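Local coordinates for protein Lon211 (Mycobacterium tuberculosis, PDB 6VBK) that forms the N-terminal domain of an ATP-dependent Lon protease, a region that probably helps recognise and bind protein substrates for degradation, at residues 27-32 / 97-102. Sequence-based numbering, arbitrary orientation.
Sequences GMVVPL and GAVVRG
Val100 O accepts a hydrogen bond from Val30 N at 3.1 Å and also lies 3.3 Å from Val29 CA in a CA-H...O contact. Val100 N returns a nearly straight bond to Val30 O, closing the hydrogen-bonded pair of an antiparallel bridge between 27-32 and 97-102. Farther along, Leu32 and Ala98 form a second such pair, its 2.7 Å bond from Leu32 N to Ala98 O bent to 136° at the hydrogen. Just before the strand begins, Met28 O accepts the N-H of Gly102, while Gly27 N reaches Gly102 O from above the carbonyl plane. Val29 O is hydrogen-bonded to Tyr177 OH.

On one face, Val100 CG1, set between its own backbone N and carbonyl carbon (chi1 67°), touches Val30 CG2 at 3.7 Å and Leu32 CD1 at 3.8 Å. Val30 lies alongside Val100, whereas Leu32 slants across it. The other face carries Val29, whose CG2 meets Val99 CG1 diagonally at 3.6 Å, and Arg101, whose side chain leads away, its NE in a salt bridge with Glu86 OE2. Pro31, with no N-H to give, fills a non-hydrogen-bonded position opposite Val99.

Strand 96-112 here lies between 29-33 and 79-88, antiparallel to both, in the mixed sheet of the Lon substrate-binding domain.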
loop_
_atom_site.group_PDB
_atom_site.type_symbol
_atom_site.label_atom_id
_atom_site.label_comp_id
_atom_site.label_asym_id
_atom_site.label_seq_id
_atom_site.Cartn_x
_atom_site.Cartn_y
_atom_site.Cartn_z
ATOM N N GLY B 27 2.809 -20.155 -9.026
ATOM C CA GLY B 27 3.470 -21.018 -9.978
ATOM C C GLY B 27 2.645 -22.192 -10.460
ATOM O O GLY B 27 3.073 -22.884 -11.392
ATOM N N MET B 28 1.483 -22.440 -9.863
ATOM C CA MET B 28 0.627 -23.548 -10.260
ATOM C C MET B 28 -0.429 -23.079 -11.253
ATOM O O MET B 28 -0.818 -21.908 -11.275
ATOM C CB MET B 28 -0.057 -24.173 -9.041
ATOM C CG MET B 28 0.887 -24.833 -8.045
ATOM S SD MET B 28 0.041 -25.380 -6.544
ATOM C CE MET B 28 -1.175 -26.514 -7.213
ATOM N N VAL B 29 -0.895 -24.013 -12.078
ATOM C CA VAL B 29 -1.987 -23.765 -13.013
ATOM C C VAL B 29 -2.971 -24.919 -12.885
ATOM O O VAL B 29 -2.585 -26.088 -13.007
ATOM C CB VAL B 29 -1.490 -23.605 -14.463
ATOM C CG1 VAL B 29 -0.541 -24.730 -14.852
ATOM C CG2 VAL B 29 -2.664 -23.528 -15.424
ATOM N N VAL B 30 -4.231 -24.597 -12.606
ATOM C CA VAL B 30 -5.234 -25.609 -12.282
ATOM C C VAL B 30 -6.555 -25.238 -12.937
ATOM O O VAL B 30 -6.794 -24.074 -13.285
ATOM C CB VAL B 30 -5.429 -25.758 -10.758
ATOM C CG1 VAL B 30 -4.189 -26.361 -10.110
ATOM C CG2 VAL B 30 -5.773 -24.416 -10.135
ATOM N N PRO B 31 -7.431 -26.218 -13.127
ATOM C CA PRO B 31 -8.773 -25.926 -13.633
ATOM C C PRO B 31 -9.731 -25.559 -12.508
ATOM O O PRO B 31 -9.513 -25.868 -11.335
ATOM C CB PRO B 31 -9.187 -27.244 -14.294
ATOM C CG PRO B 31 -8.516 -28.273 -13.453
ATOM C CD PRO B 31 -7.190 -27.670 -13.037
ATOM N N LEU B 32 -10.811 -24.886 -12.894
ATOM C CA LEU B 32 -11.848 -24.465 -11.960
ATOM C C LEU B 32 -13.193 -24.927 -12.492
ATOM O O LEU B 32 -13.604 -24.518 -13.583
ATOM C CB LEU B 32 -11.837 -22.946 -11.767
ATOM C CG LEU B 32 -10.566 -22.348 -11.166
ATOM C CD1 LEU B 32 -10.680 -20.835 -11.075
ATOM C CD2 LEU B 32 -10.284 -22.954 -9.799
ATOM N N GLY B 97 -15.887 -24.378 -17.269
ATOM C CA GLY B 97 -14.615 -24.352 -16.580
ATOM C C GLY B 97 -13.844 -23.073 -16.830
ATOM O O GLY B 97 -14.187 -22.259 -17.692
ATOM N N ALA B 98 -12.786 -22.914 -16.040
ATOM C CA ALA B 98 -11.829 -21.835 -16.205
ATOM C C ALA B 98 -10.457 -22.358 -15.811
ATOM O O ALA B 98 -10.340 -23.277 -14.998
ATOM C CB ALA B 98 -12.202 -20.609 -15.363
ATOM N N VAL B 99 -9.423 -21.776 -16.406
ATOM C CA VAL B 99 -8.041 -22.129 -16.102
ATOM C C VAL B 99 -7.401 -20.933 -15.416
ATOM O O VAL B 99 -7.378 -19.829 -15.973
ATOM C CB VAL B 99 -7.264 -22.531 -17.364
ATOM C CG1 VAL B 99 -5.803 -22.772 -17.030
ATOM C CG2 VAL B 99 -7.881 -23.773 -17.985
ATOM N N VAL B 100 -6.887 -21.150 -14.207
ATOM C CA VAL B 100 -6.303 -20.085 -13.404
ATOM C C VAL B 100 -4.838 -20.410 -13.141
ATOM O O VAL B 100 -4.465 -21.578 -12.974
ATOM C CB VAL B 100 -7.072 -19.873 -12.081
ATOM C CG1 VAL B 100 -6.913 -21.074 -11.154
ATOM C CG2 VAL B 100 -6.618 -18.592 -11.392
ATOM N N ARG B 101 -4.009 -19.370 -13.127
ATOM C CA ARG B 101 -2.586 -19.485 -12.844
ATOM C C ARG B 101 -2.271 -18.699 -11.580
ATOM O O ARG B 101 -2.561 -17.501 -11.503
ATOM C CB ARG B 101 -1.748 -18.967 -14.018
ATOM C CG ARG B 101 -0.251 -18.891 -13.738
ATOM C CD ARG B 101 0.489 -18.307 -14.935
ATOM N NE ARG B 101 0.039 -16.953 -15.245
ATOM C CZ ARG B 101 0.655 -15.848 -14.837
ATOM N NH1 ARG B 101 1.756 -15.934 -14.104
ATOM N NH2 ARG B 101 0.173 -14.657 -15.164
ATOM N N GLY B 102 -1.685 -19.374 -10.593
ATOM C CA GLY B 102 -1.246 -18.698 -9.380
ATOM C C GLY B 102 -0.002 -17.859 -9.618
ATOM O O GLY B 102 1.002 -18.350 -10.144
#